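Long-range contact in DnaJ homolog subfamily C member 27-A (Xenopus laevis, PDB 6JMG), which binds GTP with a magnesium ion as a Rab-family small GTPase that also carries a DnaJ domain and possibly regulates the MEK/ERK pathway: residues Y96-K101 against N134-T139. Numbering follows the deposited sequence.
Sequences YDVGHK and NKIDST. With GTP (guanosine-5'-triphosphate), chain C.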
ATOM      1  N   TYR A  96      14.316  -2.933   5.208  1.00 48.55           N
ATOM      2  CA  TYR A  96      15.593  -3.146   4.539  1.00 51.69           C
ATOM      3  C   TYR A  96      16.734  -2.732   5.458  1.00 61.82           C
ATOM      4  O   TYR A  96      16.529  -2.185   6.551  1.00 51.57           O
ATOM      5  CB  TYR A  96      15.703  -2.381   3.225  1.00 51.96           C
ATOM      6  CG  TYR A  96      15.664  -0.889   3.344  1.00 50.20           C
ATOM      7  CD1 TYR A  96      14.460  -0.212   3.544  1.00 56.06           C
ATOM      8  CD2 TYR A  96      16.824  -0.138   3.198  1.00 53.35           C
ATOM      9  CE1 TYR A  96      14.424   1.186   3.623  1.00 60.85           C
ATOM     10  CE2 TYR A  96      16.802   1.246   3.270  1.00 54.31           C
ATOM     11  CZ  TYR A  96      15.609   1.908   3.484  1.00 62.12           C
ATOM     12  OH  TYR A  96      15.608   3.291   3.560  1.00 71.27           O
ATOM     13  N   ASP A  97      17.949  -3.014   4.991  1.00 63.92           N
ATOM     14  CA  ASP A  97      19.190  -2.766   5.715  1.00 54.78           C
ATOM     15  C   ASP A  97      19.930  -1.635   5.006  1.00 59.10           C
ATOM     16  O   ASP A  97      20.341  -1.786   3.851  1.00 64.76           O
ATOM     17  CB  ASP A  97      20.010  -4.061   5.769  1.00 67.71           C
ATOM     18  CG  ASP A  97      21.363  -3.914   6.467  1.00 80.05           C
ATOM     19  OD1 ASP A  97      21.995  -4.971   6.698  1.00 83.89           O
ATOM     20  OD2 ASP A  97      21.814  -2.783   6.764  1.00 84.40           O
ATOM     21  N   VAL A  98      20.123  -0.514   5.705  1.00 60.74           N
ATOM     22  CA  VAL A  98      20.796   0.632   5.102  1.00 62.13           C
ATOM     23  C   VAL A  98      22.221   0.298   4.693  1.00 66.02           C
ATOM     24  O   VAL A  98      22.834   1.042   3.919  1.00 66.43           O
ATOM     25  CB  VAL A  98      20.793   1.842   6.057  1.00 60.77           C
ATOM     26  CG1 VAL A  98      19.365   2.281   6.353  1.00 56.77           C
ATOM     27  CG2 VAL A  98      21.568   1.516   7.355  1.00 55.40           C
ATOM     28  N   GLY A  99      22.765  -0.805   5.199  1.00 69.44           N
ATOM     29  CA  GLY A  99      24.113  -1.223   4.891  1.00 70.25           C
ATOM     30  C   GLY A  99      24.281  -2.061   3.648  1.00 70.77           C
ATOM     31  O   GLY A  99      25.419  -2.383   3.296  1.00 82.18           O
ATOM     32  N   HIS A 100      23.189  -2.429   2.973  1.00 78.40           N
ATOM     33  CA  HIS A 100      23.226  -3.366   1.847  1.00 79.14           C
ATOM     34  C   HIS A 100      22.175  -2.905   0.841  1.00 78.87           C
ATOM     35  O   HIS A 100      20.978  -3.150   1.022  1.00 79.84           O
ATOM     36  CB  HIS A 100      22.975  -4.792   2.342  1.00 77.72           C
ATOM     37  CG  HIS A 100      24.118  -5.389   3.118  1.00 94.59           C
ATOM     38  ND1 HIS A 100      24.084  -5.561   4.486  1.00102.74           N
ATOM     39  CD2 HIS A 100      25.308  -5.893   2.710  1.00100.20           C
ATOM     40  CE1 HIS A 100      25.209  -6.126   4.889  1.00 99.95           C
ATOM     41  NE2 HIS A 100      25.967  -6.340   3.830  1.00 97.74           N
ATOM     42  N   LYS A 101      22.617  -2.243  -0.227  1.00 71.67           N
ATOM     43  CA  LYS A 101      21.637  -1.526  -1.023  1.00 70.18           C
ATOM     44  C   LYS A 101      20.759  -2.476  -1.854  1.00 71.74           C
ATOM     45  O   LYS A 101      19.608  -2.139  -2.163  1.00 71.32           O
ATOM     46  CB  LYS A 101      22.355  -0.361  -1.747  1.00 75.55           C
ATOM     47  CG  LYS A 101      21.797   0.143  -3.080  1.00 85.87           C
ATOM     48  CD  LYS A 101      22.171   1.651  -3.457  1.00102.77           C
ATOM     49  CE  LYS A 101      23.657   2.109  -3.596  1.00125.01           C
ATOM     50  NZ  LYS A 101      24.166   2.180  -4.955  1.00127.95           N
ATOM     51  N   ASN A 134      16.560  -0.203   8.490  1.00 51.51           N
ATOM     52  CA  ASN A 134      17.005  -0.816   9.725  1.00 56.25           C
ATOM     53  C   ASN A 134      18.521  -0.894   9.801  1.00 61.47           C
ATOM     54  O   ASN A 134      19.220  -0.780   8.792  1.00 61.47           O
ATOM     55  CB  ASN A 134      16.414  -2.213   9.871  1.00 52.34           C
ATOM     56  CG  ASN A 134      16.468  -2.708  11.292  1.00 57.46           C
ATOM     57  OD1 ASN A 134      16.252  -1.940  12.240  1.00 55.41           O
ATOM     58  ND2 ASN A 134      16.772  -3.995  11.458  1.00 59.42           N
ATOM     59  N   LYS A 135      19.009  -1.098  11.035  1.00 51.95           N
ATOM     60  CA  LYS A 135      20.429  -1.292  11.353  1.00 59.55           C
ATOM     61  C   LYS A 135      21.239  -0.001  11.211  1.00 64.39           C
ATOM     62  O   LYS A 135      22.425  -0.045  10.875  1.00 67.10           O
ATOM     63  CB  LYS A 135      21.073  -2.395  10.502  1.00 55.08           C
ATOM     64  CG  LYS A 135      20.324  -3.704  10.473  1.00 59.81           C
ATOM     65  CD  LYS A 135      21.218  -4.814   9.991  1.00 50.14           C
ATOM     66  CE  LYS A 135      20.514  -6.139  10.054  1.00 52.00           C
ATOM     67  NZ  LYS A 135      21.189  -7.154   9.222  1.00 60.11           N
ATOM     68  N   ILE A 136      20.616   1.144  11.512  1.00 55.75           N
ATOM     69  CA  ILE A 136      21.309   2.421  11.501  1.00 63.22           C
ATOM     70  C   ILE A 136      22.441   2.466  12.530  1.00 73.64           C
ATOM     71  O   ILE A 136      23.311   3.337  12.457  1.00 81.20           O
ATOM     72  CB  ILE A 136      20.308   3.570  11.736  1.00 61.84           C
ATOM     73  CG1 ILE A 136      19.523   3.369  13.028  1.00 63.68           C
ATOM     74  CG2 ILE A 136      19.351   3.686  10.575  1.00 51.65           C
ATOM     75  CD1 ILE A 136      18.503   4.490  13.266  1.00 52.73           C
ATOM     76  N   ASP A 137      22.429   1.561  13.505  1.00 76.44           N
ATOM     77  CA  ASP A 137      23.466   1.492  14.530  1.00 74.01           C
ATOM     78  C   ASP A 137      24.790   0.942  14.010  1.00 73.63           C
ATOM     79  O   ASP A 137      25.814   1.088  14.685  1.00 71.78           O
ATOM     80  CB  ASP A 137      23.000   0.604  15.678  1.00 68.44           C
ATOM     81  CG  ASP A 137      22.818  -0.849  15.242  1.00 80.62           C
ATOM     82  OD1 ASP A 137      21.743  -1.174  14.675  1.00 79.84           O
ATOM     83  OD2 ASP A 137      23.752  -1.657  15.455  1.00 78.21           O
ATOM     84  N   SER A 138      24.802   0.281  12.863  1.00 77.07           N
ATOM     85  CA  SER A 138      26.005  -0.432  12.473  1.00 84.18           C
ATOM     86  C   SER A 138      27.086   0.541  12.009  1.00 89.39           C
ATOM     87  O   SER A 138      26.798   1.558  11.369  1.00 83.49           O
ATOM     88  CB  SER A 138      25.701  -1.454  11.390  1.00 86.36           C
ATOM     89  OG  SER A 138      26.851  -1.632  10.575  1.00 92.80           O
ATOM     90  N   THR A 139      28.328   0.267  12.428  1.00108.25           N
ATOM     91  CA  THR A 139      29.479   1.052  11.981  1.00117.37           C
ATOM     92  C   THR A 139      29.687   0.942  10.477  1.00124.51           C
ATOM     93  O   THR A 139      30.238   1.866   9.859  1.00113.55           O
ATOM     94  CB  THR A 139      30.744   0.609  12.717  1.00111.81           C
ATOM     95  OG1 THR A 139      30.752  -0.819  12.851  1.00119.69           O
ATOM     96  CG2 THR A 139      30.778   1.239  14.087  1.00101.46           C
TER
HETATM   97  PG  GTP C 301      14.762 -13.795   7.800  1.00 61.34           P
HETATM   98  O1G GTP C 301      13.722 -14.254   8.798  1.00 47.09           O
HETATM   99  O2G GTP C 301      14.133 -13.223   6.555  1.00 46.63           O
HETATM  100  O3G GTP C 301      15.643 -14.972   7.420  1.00 57.06           O
HETATM  101  O3B GTP C 301      15.674 -12.582   8.364  1.00 64.58           O
HETATM  102  PB  GTP C 301      15.099 -11.395   9.288  1.00 63.80           P
HETATM  103  O1B GTP C 301      14.625 -10.235   8.454  1.00 52.01           O
HETATM  104  O2B GTP C 301      13.991 -11.807  10.228  1.00 47.53           O
HETATM  105  O3A GTP C 301      16.416 -10.900  10.070  1.00 69.93           O
HETATM  106  PA  GTP C 301      16.613 -11.103  11.649  1.00 59.82           P
HETATM  107  O1A GTP C 301      15.593 -10.345  12.464  1.00 54.27           O
HETATM  108  O2A GTP C 301      16.593 -12.555  12.025  1.00 59.19           O
HETATM  109  O5' GTP C 301      18.086 -10.508  11.787  1.00 62.49           O
HETATM  110  C5' GTP C 301      19.118 -11.006  10.971  1.00 63.66           C
HETATM  111  C4' GTP C 301      20.436 -10.748  11.692  1.00 54.57           C
HETATM  112  O4' GTP C 301      20.628  -9.361  11.751  1.00 57.22           O
HETATM  113  C3' GTP C 301      20.469 -11.221  13.124  1.00 50.49           C
HETATM  114  O3' GTP C 301      21.788 -11.629  13.314  1.00 52.00           O
HETATM  115  C2' GTP C 301      20.252  -9.996  13.981  1.00 59.42           C
HETATM  116  O2' GTP C 301      20.992  -9.977  15.180  1.00 59.82           O
HETATM  117  C1' GTP C 301      20.805  -8.923  13.094  1.00 51.18           C
HETATM  118  N9  GTP C 301      20.100  -7.655  13.281  1.00 58.35           N
HETATM  119  C8  GTP C 301      18.748  -7.436  13.187  1.00 56.33           C
HETATM  120  N7  GTP C 301      18.521  -6.109  13.383  1.00 57.76           N
HETATM  121  C5  GTP C 301      19.706  -5.493  13.598  1.00 63.62           C
HETATM  122  C6  GTP C 301      20.040  -4.171  13.843  1.00 63.49           C
HETATM  123  O6  GTP C 301      19.174  -3.303  13.915  1.00 56.12           O
HETATM  124  N1  GTP C 301      21.366  -3.823  13.992  1.00 67.33           N
HETATM  125  C2  GTP C 301      22.353  -4.776  13.914  1.00 60.88           C
HETATM  126  N2  GTP C 301      23.615  -4.406  14.081  1.00 74.61           N
HETATM  127  N3  GTP C 301      22.019  -6.097  13.671  1.00 59.27           N
HETATM  128  C4  GTP C 301      20.714  -6.448  13.522  1.00 64.24           C
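Asp-97 and Lys-135 cross at about a right angle, the carboxylate against the aliphatic part of the lysine, Asp-97 OD1 3.4 Å from Lys-135 CD. The same oxygen forms a weak salt bridge with Lys-135 NZ, whose stronger partner is the carbonyl of Glu-26 in the phosphate-binding loop. The extended lysine chain passes across one face of the guanine, Lys-135 CG 3.4 Å from C6 of GTP, and ends in a weak bond from NZ to the ribose O4'. Asp-137 grips the base with both oxygens: OD1 accepts from N1 of GTP at 2.8 Å and OD2 from N2 at 3.1 Å. Asn-134, whose ND2 comes 3.4 Å from N7 of GTP, completes with these two the NKxD guanine-recognition motif of small GTPases. CG anti to the backbone N (chi1 178°) carries the Asp-97 carboxylate to the lysine on the side away from the base; OD2 accepts from Gly-99 N at 2.7 Å in an Asx turn, and His-100 ND1 reaches OD1 from above the carboxylate plane. An alanine in place of Asp-97 would probably leave Lys-135 without its carboxylate mate, and Gly-99 N and His-100 ND1 without their acceptor. Backbone bonds join the segments, from Asn-134 N to Tyr-96 O (2.8 Å) and from Val-98 N to Asn-134 O (3.2 Å), as Asn-134 pairs in parallel with Asp-97. The Asn-134 side chain ties the motif to Val-27 O and Thr-163 OG1. The contact lies at the C-terminal ends of adjacent parallel strands 91-97 and 128-134, the first turning toward helix 101-105, the second entering the loop before helix 146-154.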